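Local coordinates for putative DNA-binding protein (Salmonella choleraesuis, PDB 2HX0), which probably binds DNA, belongs to the PCC (DUF296) family and carries a histidine-lined magnesium site, at the interface of chains A and B. Sequence-based numbering; all coordinates share one arbitrary frame. Chains: chain A/B, Putative DNA-binding protein.

Contact 1: the interface of chains A and B. Residues chain A 48-49, 82-83, 91, 93; chain B 50-53, 78-80.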
loop_
_atom_site.group_PDB
_atom_site.type_symbol
_atom_site.label_atom_id
_atom_site.label_comp_id
_atom_site.label_asym_id
_atom_site.label_seq_id
_atom_site.Cartn_x
_atom_site.Cartn_y
_atom_site.Cartn_z
ATOM N N TRP A 48 5.662 6.004 8.396
ATOM C CA TRP A 48 5.489 5.510 7.035
ATOM C C TRP A 48 4.020 5.664 6.676
ATOM O O TRP A 48 3.169 5.779 7.558
ATOM C CB TRP A 48 5.944 4.039 6.934
ATOM C CG TRP A 48 4.903 2.979 7.226
ATOM C CD1 TRP A 48 4.147 2.297 6.315
ATOM C CD2 TRP A 48 4.552 2.452 8.510
ATOM N NE1 TRP A 48 3.350 1.376 6.951
ATOM C CE2 TRP A 48 3.579 1.450 8.301
ATOM C CE3 TRP A 48 4.967 2.730 9.820
ATOM C CZ2 TRP A 48 3.015 0.720 9.354
ATOM C CZ3 TRP A 48 4.405 2.007 10.867
ATOM C CH2 TRP A 48 3.437 1.011 10.625
ATOM N N ILE A 49 3.723 5.705 5.383
ATOM C CA ILE A 49 2.338 5.837 4.951
ATOM C C ILE A 49 1.728 4.441 4.954
ATOM O O ILE A 49 2.105 3.589 4.149
ATOM C CB ILE A 49 2.239 6.412 3.529
ATOM C CG1 ILE A 49 3.076 7.690 3.419
ATOM C CG2 ILE A 49 0.779 6.699 3.203
ATOM C CD1 ILE A 49 2.702 8.879 4.348
ATOM N N ASN A 82 3.287 5.695 -1.105
ATOM C CA ASN A 82 4.055 4.859 -0.201
ATOM C C ASN A 82 5.388 5.455 0.170
ATOM O O ASN A 82 5.955 6.265 -0.563
ATOM C CB ASN A 82 4.280 3.485 -0.833
ATOM C CG ASN A 82 3.035 2.624 -0.812
ATOM O OD1 ASN A 82 2.551 2.242 0.254
ATOM N ND2 ASN A 82 2.508 2.316 -1.990
ATOM N N GLY A 83 5.895 5.049 1.322
ATOM C CA GLY A 83 7.178 5.558 1.734
ATOM C C GLY A 83 7.274 5.877 3.202
ATOM O O GLY A 83 6.312 5.742 3.962
ATOM N N HIS A 91 10.979 9.727 1.988
ATOM C CA HIS A 91 11.199 9.046 0.717
ATOM C C HIS A 91 9.826 8.515 0.346
ATOM O O HIS A 91 9.404 7.469 0.840
ATOM C CB HIS A 91 12.203 7.896 0.868
ATOM C CG HIS A 91 12.635 7.301 -0.439
ATOM N ND1 HIS A 91 13.574 6.296 -0.528
ATOM C CD2 HIS A 91 12.255 7.573 -1.710
ATOM C CE1 HIS A 91 13.756 5.976 -1.798
ATOM N NE2 HIS A 91 12.968 6.737 -2.536
ATOM N N HIS A 93 6.874 7.665 -2.809
ATOM C CA HIS A 93 6.587 7.399 -4.214
ATOM C C HIS A 93 5.084 7.502 -4.403
ATOM O O HIS A 93 4.311 7.117 -3.526
ATOM C CB HIS A 93 7.094 6.014 -4.617
ATOM C CG HIS A 93 8.580 5.951 -4.780
ATOM N ND1 HIS A 93 9.245 4.802 -5.148
ATOM C CD2 HIS A 93 9.531 6.907 -4.643
ATOM C CE1 HIS A 93 10.540 5.050 -5.234
ATOM N NE2 HIS A 93 10.741 6.320 -4.932
ATOM N N ALA B 50 3.776 -3.817 4.901
ATOM C CA ALA B 50 2.983 -2.667 5.325
ATOM C C ALA B 50 3.393 -1.372 4.635
ATOM O O ALA B 50 2.631 -0.409 4.616
ATOM C CB ALA B 50 3.072 -2.502 6.847
ATOM N N GLY B 51 4.595 -1.349 4.076
ATOM C CA GLY B 51 5.067 -0.159 3.391
ATOM C C GLY B 51 6.338 -0.472 2.632
ATOM O O GLY B 51 7.156 -1.259 3.100
ATOM N N CYS B 52 6.507 0.124 1.456
ATOM C CA CYS B 52 7.709 -0.131 0.670
ATOM C C CYS B 52 7.975 0.929 -0.383
ATOM O O CYS B 52 7.064 1.380 -1.082
ATOM C CB CYS B 52 7.615 -1.502 -0.015
ATOM S SG CYS B 52 9.058 -1.953 -1.031
ATOM N N THR B 53 9.234 1.331 -0.480
ATOM C CA THR B 53 9.642 2.309 -1.475
ATOM C C THR B 53 11.080 1.994 -1.843
ATOM O O THR B 53 11.829 1.468 -1.027
ATOM C CB THR B 53 9.553 3.747 -0.938
ATOM O OG1 THR B 53 9.855 4.662 -1.998
ATOM C CG2 THR B 53 10.529 3.963 0.201
ATOM N N VAL B 78 10.208 1.479 -7.418
ATOM C CA VAL B 78 9.214 0.579 -6.856
ATOM C C VAL B 78 8.069 1.461 -6.378
ATOM O O VAL B 78 8.244 2.295 -5.487
ATOM C CB VAL B 78 9.771 -0.221 -5.671
ATOM C CG1 VAL B 78 8.646 -0.992 -4.998
ATOM C CG2 VAL B 78 10.843 -1.178 -6.158
ATOM N N ILE B 79 6.899 1.286 -6.980
ATOM C CA ILE B 79 5.740 2.091 -6.618
ATOM C C ILE B 79 4.961 1.416 -5.506
ATOM O O ILE B 79 4.463 2.071 -4.589
ATOM C CB ILE B 79 4.837 2.325 -7.844
ATOM C CG1 ILE B 79 5.591 3.172 -8.875
ATOM C CG2 ILE B 79 3.547 3.025 -7.431
ATOM C CD1 ILE B 79 4.831 3.854 -9.960
ATOM N N SER B 80 4.860 0.098 -5.588
ATOM C CA SER B 80 4.175 -0.654 -4.554
ATOM C C SER B 80 4.601 -2.107 -4.571
ATOM O O SER B 80 4.841 -2.695 -5.626
ATOM C CB SER B 80 2.657 -0.556 -4.715
ATOM O OG SER B 80 2.224 -1.167 -5.911
HETATM O O HOH W 1 3.144 4.362 -4.150
HETATM O O HOH W 2 0.773 1.101 2.858
#
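Three side chains of chain A reach backbone carbonyls of chain B in a contact between two PCC-domain subunits. The straightest bond comes from A:His93, a magnesium-site histidine: its imidazole ND1 donates to the carbonyl O of B:Val78 at 2.7 Å, 172° at the hydrogen, with that oxygen in the ring plane. B:Thr53 comes over one face of the same ring, its hydroxyl OG1 3.1 Å above the plane and over the centre. A:Asn82 gives its amide ND2 to B:Ile79 O at 3.3 Å, a longer bond in the carbonyl plane but tilted from its own amide plane. A:Trp48 donates from indole NE1 to B:Ala50 O at 3.0 Å, but from above the carbonyl plane, and its CD1 lies along B:Gly51. Waters make the next shell: one joins A:Asn82 ND2, A:His93 O and B:Ile79 O, while another links A:Ile49 O to B:Ala50 O. CG of A:His93 stands anti to its carbonyl carbon (chi1 -75°), whereas OG1 of B:Thr53 is anti to its backbone N, leaving CG2 near the carbonyl O and ring of A:His91, another magnesium ligand. Using ND1 toward B:Val78 leaves NE2 of A:His93 as the likely metal ligand, and a bound cation would probably strengthen the N-H as a donor.

Contact 2: the interface of chains A and B. Residues chain A 63-66; chain B 75, 77, 99, 115.
Water, not direct polar bonding, joins the two chains where a PCC-domain loop of chain A, residues 63-66, lies against the start of strand 75-86 and a proline of chain B. One water takes the backbone N-H of A:Gly65 at 2.9 Å, 166° at the hydrogen, and sits 2.6 Å from the carboxylate OE2 of B:Glu77. The guanidinium NH2 of B:Arg115 reaches that water in its own plane, over a longer 3.3 Å. Within chain B the charges pair directly: NH2 of B:Arg115 forms a salt bridge with B:Glu77 OE2, which probably keeps this carboxylate ionised. B:Glu77 is a magnesium-binding residue, although no magnesium is modelled on it here; its chain bends at chi2 (-64°) and OE1 points toward A:His93 across the interface. The apolar contacts surround A:Ala64, whose methyl CB packs on CG of B:Glu77 at 3.6 Å. Beside it, CG2 of B:Thr75, anti to its own backbone N, touches A:Gly65 and caps one face of the B:Arg115 guanidinium, 3.3 Å above its plane. B:Pro99 lays its ring across the loop, crossing A:Gln66 at about a right angle. Its carbonyl O comes 3.3 Å from CB of A:Tyr63, and its ring CG lies 3.4 Å from the carbonyl O of A:Ala64.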
loop_
_atom_site.group_PDB
_atom_site.type_symbol
_atom_site.label_atom_id
_atom_site.label_comp_id
_atom_site.label_asym_id
_atom_site.label_seq_id
_atom_site.Cartn_x
_atom_site.Cartn_y
_atom_site.Cartn_z
ATOM N N TYR A 63 10.544 11.037 -12.371
ATOM C CA TYR A 63 10.576 9.678 -12.898
ATOM C C TYR A 63 11.904 8.964 -12.666
ATOM O O TYR A 63 12.933 9.601 -12.431
ATOM C CB TYR A 63 10.224 9.688 -14.387
ATOM C CG TYR A 63 8.846 10.250 -14.680
ATOM C CD1 TYR A 63 7.770 9.996 -13.831
ATOM C CD2 TYR A 63 8.613 11.016 -15.818
ATOM C CE1 TYR A 63 6.495 10.493 -14.109
ATOM C CE2 TYR A 63 7.344 11.511 -16.106
ATOM C CZ TYR A 63 6.290 11.246 -15.249
ATOM O OH TYR A 63 5.032 11.723 -15.551
ATOM N N ALA A 64 11.862 7.635 -12.733
ATOM C CA ALA A 64 13.027 6.784 -12.507
ATOM C C ALA A 64 14.311 7.246 -13.186
ATOM O O ALA A 64 14.355 7.421 -14.404
ATOM C CB ALA A 64 12.706 5.357 -12.934
ATOM N N GLY A 65 15.349 7.437 -12.378
ATOM C CA GLY A 65 16.646 7.853 -12.887
ATOM C C GLY A 65 16.766 9.271 -13.411
ATOM O O GLY A 65 17.847 9.674 -13.841
ATOM N N GLN A 66 15.679 10.035 -13.373
ATOM C CA GLN A 66 15.704 11.405 -13.877
ATOM C C GLN A 66 16.002 12.426 -12.792
ATOM O O GLN A 66 15.711 12.203 -11.618
ATOM C CB GLN A 66 14.367 11.745 -14.535
ATOM C CG GLN A 66 13.946 10.773 -15.622
ATOM C CD GLN A 66 15.074 10.445 -16.577
ATOM O OE1 GLN A 66 15.688 9.379 -16.490
ATOM N NE2 GLN A 66 15.363 11.365 -17.489
ATOM N N THR B 75 16.020 0.926 -15.366
ATOM C CA THR B 75 15.981 1.842 -14.241
ATOM C C THR B 75 14.524 1.961 -13.826
ATOM O O THR B 75 13.731 2.609 -14.508
ATOM C CB THR B 75 16.514 3.227 -14.650
ATOM O OG1 THR B 75 17.842 3.089 -15.175
ATOM C CG2 THR B 75 16.544 4.160 -13.459
ATOM N N GLU B 77 11.476 2.402 -10.523
ATOM C CA GLU B 77 11.153 2.850 -9.178
ATOM C C GLU B 77 10.105 1.874 -8.680
ATOM O O GLU B 77 9.225 1.462 -9.441
ATOM C CB GLU B 77 10.550 4.255 -9.184
ATOM C CG GLU B 77 11.518 5.348 -9.582
ATOM C CD GLU B 77 12.652 5.497 -8.595
ATOM O OE1 GLU B 77 12.382 5.853 -7.430
ATOM O OE2 GLU B 77 13.816 5.253 -8.978
ATOM N N PRO B 99 11.515 5.465 -16.506
ATOM C CA PRO B 99 11.932 6.855 -16.745
ATOM C C PRO B 99 10.897 7.777 -17.394
ATOM O O PRO B 99 11.108 8.988 -17.465
ATOM C CB PRO B 99 13.178 6.693 -17.614
ATOM C CG PRO B 99 13.747 5.398 -17.127
ATOM C CD PRO B 99 12.524 4.529 -17.034
ATOM N N ARG B 115 18.428 -1.331 -6.886
ATOM C CA ARG B 115 19.285 -0.404 -7.612
ATOM C C ARG B 115 20.052 0.458 -6.613
ATOM O O ARG B 115 21.269 0.332 -6.486
ATOM C CB ARG B 115 18.447 0.468 -8.554
ATOM C CG ARG B 115 19.269 1.354 -9.483
ATOM C CD ARG B 115 18.522 1.611 -10.784
ATOM N NE ARG B 115 17.229 2.259 -10.578
ATOM C CZ ARG B 115 17.075 3.541 -10.262
ATOM N NH1 ARG B 115 18.138 4.324 -10.118
ATOM N NH2 ARG B 115 15.858 4.043 -10.091
HETATM O O HOH W 3 15.418 7.233 -9.521
#

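Contact 3: the interface of chains A and B. Residues chain A 13-16, 125, 128, 130, 145; chain B 19-22, 38.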
loop_
_atom_site.group_PDB
_atom_site.type_symbol
_atom_site.label_atom_id
_atom_site.label_comp_id
_atom_site.label_asym_id
_atom_site.label_seq_id
_atom_site.Cartn_x
_atom_site.Cartn_y
_atom_site.Cartn_z
ATOM N N HIS A 13 17.655 -2.234 15.861
ATOM C CA HIS A 13 16.554 -1.619 15.143
ATOM C C HIS A 13 15.439 -2.568 14.733
ATOM O O HIS A 13 15.156 -3.555 15.407
ATOM C CB HIS A 13 17.077 -0.885 13.906
ATOM C CG HIS A 13 18.088 -1.663 13.123
ATOM N ND1 HIS A 13 19.365 -1.896 13.587
ATOM C CD2 HIS A 13 18.004 -2.280 11.921
ATOM C CE1 HIS A 13 20.025 -2.622 12.703
ATOM N NE2 HIS A 13 19.223 -2.870 11.684
ATOM N N ASN A 14 14.822 -2.225 13.607
ATOM C CA ASN A 14 13.710 -2.934 12.989
ATOM C C ASN A 14 12.434 -3.155 13.789
ATOM O O ASN A 14 11.370 -2.753 13.331
ATOM C CB ASN A 14 14.173 -4.269 12.358
ATOM C CG ASN A 14 14.930 -5.166 13.322
ATOM O OD1 ASN A 14 14.402 -5.600 14.344
ATOM N ND2 ASN A 14 16.179 -5.461 12.983
ATOM N N ALA A 15 12.511 -3.739 14.983
ATOM C CA ALA A 15 11.281 -4.031 15.736
ATOM C C ALA A 15 10.629 -2.922 16.564
ATOM O O ALA A 15 11.289 -2.240 17.350
ATOM C CB ALA A 15 11.507 -5.247 16.616
ATOM N N SER A 16 9.315 -2.772 16.402
ATOM C CA SER A 16 8.567 -1.766 17.147
ATOM C C SER A 16 7.058 -1.917 17.014
ATOM O O SER A 16 6.559 -2.447 16.020
ATOM C CB SER A 16 8.956 -0.360 16.672
ATOM O OG SER A 16 8.238 0.642 17.375
ATOM N N LEU A 125 6.618 4.446 14.479
ATOM C CA LEU A 125 7.248 3.357 15.231
ATOM C C LEU A 125 7.991 3.975 16.418
ATOM O O LEU A 125 9.153 4.358 16.302
ATOM C CB LEU A 125 8.217 2.609 14.310
ATOM C CG LEU A 125 7.545 2.083 13.036
ATOM C CD1 LEU A 125 8.593 1.736 11.987
ATOM C CD2 LEU A 125 6.686 0.879 13.382
ATOM N N LEU A 128 11.746 3.189 17.375
ATOM C CA LEU A 128 12.796 3.451 16.398
ATOM C C LEU A 128 12.907 4.914 15.995
ATOM O O LEU A 128 12.031 5.725 16.284
ATOM C CB LEU A 128 12.533 2.626 15.133
ATOM C CG LEU A 128 12.352 1.116 15.306
ATOM C CD1 LEU A 128 11.855 0.516 13.999
ATOM C CD2 LEU A 128 13.669 0.470 15.723
ATOM N N PHE A 130 14.220 7.115 12.447
ATOM C CA PHE A 130 14.714 7.088 11.075
ATOM C C PHE A 130 15.583 8.316 10.848
ATOM O O PHE A 130 15.308 9.396 11.379
ATOM C CB PHE A 130 13.574 7.163 10.048
ATOM C CG PHE A 130 12.698 5.941 9.980
ATOM C CD1 PHE A 130 13.080 4.736 10.565
ATOM C CD2 PHE A 130 11.487 5.999 9.296
ATOM C CE1 PHE A 130 12.265 3.604 10.468
ATOM C CE2 PHE A 130 10.664 4.880 9.189
ATOM C CZ PHE A 130 11.053 3.677 9.777
ATOM N N ILE A 145 18.181 3.134 10.381
ATOM C CA ILE A 145 17.250 2.830 11.459
ATOM C C ILE A 145 17.983 2.545 12.760
ATOM O O ILE A 145 18.843 1.668 12.811
ATOM C CB ILE A 145 16.406 1.596 11.111
ATOM C CG1 ILE A 145 15.773 1.772 9.732
ATOM C CG2 ILE A 145 15.327 1.389 12.162
ATOM C CD1 ILE A 145 16.687 1.436 8.563
ATOM N N ARG B 19 3.377 -6.404 15.169
ATOM C CA ARG B 19 4.715 -5.979 15.540
ATOM C C ARG B 19 5.308 -5.581 14.193
ATOM O O ARG B 19 5.161 -6.316 13.220
ATOM C CB ARG B 19 5.498 -7.147 16.149
ATOM C CG ARG B 19 6.856 -6.754 16.710
ATOM C CD ARG B 19 7.496 -7.897 17.487
ATOM N NE ARG B 19 7.819 -9.038 16.635
ATOM C CZ ARG B 19 7.235 -10.230 16.717
ATOM N NH1 ARG B 19 6.288 -10.449 17.617
ATOM N NH2 ARG B 19 7.611 -11.207 15.905
ATOM N N PHE B 20 5.957 -4.424 14.123
ATOM C CA PHE B 20 6.530 -3.980 12.856
ATOM C C PHE B 20 8.041 -3.978 12.830
ATOM O O PHE B 20 8.703 -3.788 13.850
ATOM C CB PHE B 20 6.019 -2.587 12.498
ATOM C CG PHE B 20 4.547 -2.547 12.243
ATOM C CD1 PHE B 20 3.647 -2.362 13.292
ATOM C CD2 PHE B 20 4.051 -2.755 10.962
ATOM C CE1 PHE B 20 2.266 -2.388 13.063
ATOM C CE2 PHE B 20 2.676 -2.785 10.723
ATOM C CZ PHE B 20 1.786 -2.601 11.777
ATOM N N TYR B 21 8.575 -4.192 11.637
ATOM C CA TYR B 21 10.011 -4.218 11.419
ATOM C C TYR B 21 10.359 -3.257 10.298
ATOM O O TYR B 21 9.680 -3.216 9.277
ATOM C CB TYR B 21 10.474 -5.615 11.011
ATOM C CG TYR B 21 10.276 -6.682 12.059
ATOM C CD1 TYR B 21 9.057 -7.333 12.197
ATOM C CD2 TYR B 21 11.320 -7.052 12.903
ATOM C CE1 TYR B 21 8.880 -8.335 13.152
ATOM C CE2 TYR B 21 11.155 -8.051 13.861
ATOM C CZ TYR B 21 9.935 -8.686 13.978
ATOM O OH TYR B 21 9.784 -9.679 14.918
ATOM N N ALA B 22 11.418 -2.484 10.489
ATOM C CA ALA B 22 11.843 -1.556 9.455
ATOM C C ALA B 22 13.208 -2.000 8.960
ATOM O O ALA B 22 14.090 -2.313 9.755
ATOM C CB ALA B 22 11.924 -0.132 10.013
ATOM N N PHE B 38 15.008 -12.409 6.018
ATOM C CA PHE B 38 14.476 -11.643 7.139
ATOM C C PHE B 38 13.390 -12.445 7.852
ATOM O O PHE B 38 13.293 -12.435 9.082
ATOM C CB PHE B 38 13.899 -10.320 6.642
ATOM C CG PHE B 38 13.677 -9.311 7.731
ATOM C CD1 PHE B 38 14.742 -8.564 8.226
ATOM C CD2 PHE B 38 12.412 -9.118 8.275
ATOM C CE1 PHE B 38 14.555 -7.632 9.251
ATOM C CE2 PHE B 38 12.206 -8.188 9.304
ATOM C CZ PHE B 38 13.281 -7.443 9.793
#
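An antiparallel beta pairing between PCC-domain subunits sets the short strand 15-16 of chain A against the edge of strand 19-25 of chain B. The firm part is the A:Ser16–B:Phe20 pair, bonded both ways: B:Phe20 N donates to A:Ser16 O at 2.8 Å, 160° at the hydrogen, and A:Ser16 N returns a bond to B:Phe20 O at 2.8 Å. Both donors lie in the carbonyl planes. On the buried side, the B:Ala22 methyl CB meets the A:Phe130 ring at CE1 (3.8 Å) and CZ, with A:Leu128 CD1 alongside. A:Leu125 crosses B:Phe20 at about a right angle, its CD2 on the B:Phe20 CB. The A:Asn14 end is looser. That residue is poorly ordered, and although B:Ala22 N donates to its carbonyl O, the same oxygen is modelled 2.9 Å from B:Phe20 O, a clash of two acceptors that makes its placement doubtful. As modelled, and with the same doubt, the A:Asn14 side chain runs alongside B:Tyr21, pointing the same way, while the A:Ala15 CB touches ring atom CE2. B:Arg19 fixes the far end of that tyrosine, side-on: NE and NH2 both donate to the phenolic OH, at 2.7 and 2.8 Å.

Contact 1 sits between the others, about 15 Å from each by C-alpha centres; contacts 2 and 3 lie about 27 Å apart. Strand 75-86 of chain B ties contacts 1 and 2 together, supplying B:Val78 to one and B:Glu77 to the other; B:Glu77 faces A:His91 and A:His93 of strand 89-97, so the metal site probably draws on both chains. Contact 3 shares no residue with them and adds strand pairing. Together they make one extended interface between unlike surfaces of identical chains, compatible with a cyclic arrangement of the deposited three copies; whether that trimer is biological cannot be read from the structure alone.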